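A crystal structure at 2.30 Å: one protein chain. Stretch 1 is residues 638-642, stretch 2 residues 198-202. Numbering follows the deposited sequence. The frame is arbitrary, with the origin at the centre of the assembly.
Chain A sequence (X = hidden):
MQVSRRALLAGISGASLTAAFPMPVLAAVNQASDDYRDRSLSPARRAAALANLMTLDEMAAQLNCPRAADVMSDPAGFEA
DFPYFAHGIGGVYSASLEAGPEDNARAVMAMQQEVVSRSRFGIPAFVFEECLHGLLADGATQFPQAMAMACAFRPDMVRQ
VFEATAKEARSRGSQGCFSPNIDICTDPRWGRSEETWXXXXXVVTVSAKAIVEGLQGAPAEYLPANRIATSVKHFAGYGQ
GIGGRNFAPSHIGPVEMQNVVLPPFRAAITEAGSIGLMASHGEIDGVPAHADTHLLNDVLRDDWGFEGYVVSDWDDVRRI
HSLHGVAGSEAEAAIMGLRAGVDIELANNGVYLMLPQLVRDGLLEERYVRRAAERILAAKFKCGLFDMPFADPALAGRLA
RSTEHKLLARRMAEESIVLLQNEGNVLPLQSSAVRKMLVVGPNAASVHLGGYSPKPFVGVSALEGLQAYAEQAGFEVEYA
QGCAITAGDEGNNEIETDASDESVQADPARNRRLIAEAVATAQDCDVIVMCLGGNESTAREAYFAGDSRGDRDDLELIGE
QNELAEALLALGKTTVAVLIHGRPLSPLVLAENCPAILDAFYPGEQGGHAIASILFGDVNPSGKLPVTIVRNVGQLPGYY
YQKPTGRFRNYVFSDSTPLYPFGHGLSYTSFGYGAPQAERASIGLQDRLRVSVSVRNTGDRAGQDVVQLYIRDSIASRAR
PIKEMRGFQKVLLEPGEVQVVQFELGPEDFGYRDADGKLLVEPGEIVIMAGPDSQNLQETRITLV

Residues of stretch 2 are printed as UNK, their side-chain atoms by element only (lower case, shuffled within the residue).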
# COMPACT_ATOMS: atom_id res chain seq x y z
N GLY A 638 -0.55 -7.21 -6.04
CA GLY A 638 -1.00 -8.46 -6.62
C GLY A 638 -0.06 -9.64 -6.49
O GLY A 638 -0.32 -10.68 -7.10
N TYR A 639 1.00 -9.52 -5.69
CA TYR A 639 1.93 -10.62 -5.56
C TYR A 639 1.20 -11.87 -5.07
O TYR A 639 0.27 -11.80 -4.26
CB TYR A 639 3.09 -10.25 -4.62
CG TYR A 639 2.67 -9.76 -3.25
CD1 TYR A 639 2.35 -10.67 -2.23
CD2 TYR A 639 2.60 -8.40 -2.96
CE1 TYR A 639 1.96 -10.24 -0.98
CE2 TYR A 639 2.22 -7.95 -1.71
CZ TYR A 639 1.89 -8.87 -0.71
OH TYR A 639 1.49 -8.44 0.55
N TYR A 640 1.64 -13.03 -5.57
CA TYR A 640 0.85 -14.26 -5.48
C TYR A 640 0.67 -14.75 -4.04
O TYR A 640 -0.36 -15.36 -3.74
CB TYR A 640 1.47 -15.38 -6.34
CG TYR A 640 2.64 -16.09 -5.68
CD1 TYR A 640 3.95 -15.64 -5.86
CD2 TYR A 640 2.44 -17.19 -4.86
CE1 TYR A 640 5.03 -16.29 -5.25
CE2 TYR A 640 3.49 -17.82 -4.23
CZ TYR A 640 4.78 -17.37 -4.43
OH TYR A 640 5.80 -18.02 -3.79
N TYR A 641 1.65 -14.53 -3.15
CA TYR A 641 1.59 -15.18 -1.84
C TYR A 641 0.73 -14.36 -0.89
O TYR A 641 1.18 -13.99 0.21
CB TYR A 641 3.00 -15.41 -1.24
CG TYR A 641 3.93 -14.24 -1.40
CD1 TYR A 641 4.61 -14.02 -2.60
CD2 TYR A 641 4.13 -13.33 -0.36
CE1 TYR A 641 5.45 -12.94 -2.75
CE2 TYR A 641 4.96 -12.23 -0.51
CZ TYR A 641 5.63 -12.05 -1.70
OH TYR A 641 6.48 -10.97 -1.87
N GLN A 642 -0.50 -14.06 -1.31
CA GLN A 642 -1.44 -13.32 -0.48
C GLN A 642 -1.79 -14.12 0.77
O GLN A 642 -1.76 -15.35 0.77
CB GLN A 642 -2.72 -12.99 -1.26
CG GLN A 642 -2.51 -12.10 -2.49
CD GLN A 642 -2.17 -10.68 -2.11
OE1 GLN A 642 -2.81 -10.09 -1.24
NE2 GLN A 642 -1.14 -10.13 -2.74
N UNK A 198 12.51 -10.14 -8.42
CA UNK A 198 11.10 -10.42 -8.45
C UNK A 198 10.44 -10.26 -7.10
O UNK A 198 10.97 -9.63 -6.19
N UNK A 199 9.25 -10.86 -6.99
CA UNK A 199 8.44 -10.76 -5.79
C UNK A 199 8.60 -11.94 -4.83
O UNK A 199 8.14 -11.85 -3.69
c UNK A 199 4.89 -11.70 -7.29
o UNK A 199 4.04 -12.63 -7.19
c UNK A 199 6.30 -11.92 -6.71
o UNK A 199 4.64 -10.62 -7.86
c UNK A 199 6.95 -10.62 -6.19
N UNK A 200 9.18 -13.02 -5.26
CA UNK A 200 9.09 -14.22 -4.42
C UNK A 200 10.30 -14.34 -3.50
O UNK A 200 11.44 -14.27 -3.97
c UNK A 200 9.01 -15.47 -5.27
o UNK A 200 9.83 -17.58 -4.59
o UNK A 200 8.03 -16.82 -3.59
c UNK A 200 8.95 -16.71 -4.43
N UNK A 201 10.09 -14.56 -2.19
CA UNK A 201 11.24 -14.69 -1.28
C UNK A 201 12.15 -15.86 -1.62
O UNK A 201 13.38 -15.72 -1.55
c UNK A 201 10.58 -14.86 0.09
c UNK A 201 8.81 -14.51 -1.46
c UNK A 201 9.24 -14.15 -0.05
N UNK A 202 11.59 -17.00 -2.03
CA UNK A 202 12.45 -18.14 -2.34
C UNK A 202 13.33 -17.86 -3.56
O UNK A 202 14.53 -18.15 -3.54
c UNK A 202 12.68 -21.11 -4.22
c UNK A 202 13.77 -22.32 -2.75
c UNK A 202 11.62 -19.40 -2.56
n UNK A 202 13.14 -21.36 -2.10
c UNK A 202 12.44 -20.59 -2.99
n UNK A 202 13.50 -22.19 -4.04

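Position 198 carries no side-chain atoms at all, and nothing of stretch 1 comes near it. Its backbone, at phi 110° and psi -162°, would jam a CB against the carbonyl O of the residue before, a conformation that by itself calls for glycine. The residue is Gly198.

Position 199 has five side-chain atoms: an unbranched run of three carbons, the third carrying two oxygens. The chain starts toward stretch 1 and delivers its carboxylate to the backbone there. One oxygen lies 2.9 Å from the N of Tyr640 and 3.3 Å from the CA of Tyr639. Three carbons and a terminal carboxylate make this Glu199. With chi1 at 73° (p) and chi2 at -171° (t), OE2 accepts the hydrogen bond from Tyr640 N at an angle of 161°. Glu199 OE2 also sits at the edge of the Tyr640 ring, 3.3 Å from Tyr640 CD1. Both carboxylate oxygens are also hydrogen-bonded elsewhere in the structure, so the buried charge is well supplied with donors.

Position 200 has four side-chain atoms, two carbons with two oxygens on the second. One oxygen is 2.5 Å from Tyr640 OH. A carboxylate one carbon shorter than the previous one identifies Asp200. CA-to-CB points sideways, but chi1 at 178° (t) brings the end nearer, and OD1 accepts a short hydrogen bond from the Tyr640 hydroxyl. Asp200 is also an N-cap: its side chain caps a backbone N just past the stretch.

At position 201, three carbons close a ring onto the backbone N, and one ring carbon lies over a face of Tyr641. This is Pro201, the first residue of the helix, where the lack of an N-H costs little. Its CD stands 4.3 Å from the centroid of the Tyr641 ring, 24° off the normal, a CH-pi contact.

Position 202 bears one carbon and then a five-membered ring of three carbons and two nitrogens, which is His202. The nearest approach of its side chain is 6.1 Å, from CB of His202 to OH of Tyr640, and it takes no part.

The contact works by giving each carboxylate a donor from Tyr640, the backbone N for Glu199 and the OH for Asp200. Tyr641 keeps the same direction, its OH donating to Glu199 O at 2.6 Å while CD of Pro201 lies over one face of its ring. Within stretch 1, Gln642 NE2 donates to Tyr639 O at 2.7 Å, linking the residues that flank Tyr640 and Tyr641.

Stretch 2 198-202: GEDPH
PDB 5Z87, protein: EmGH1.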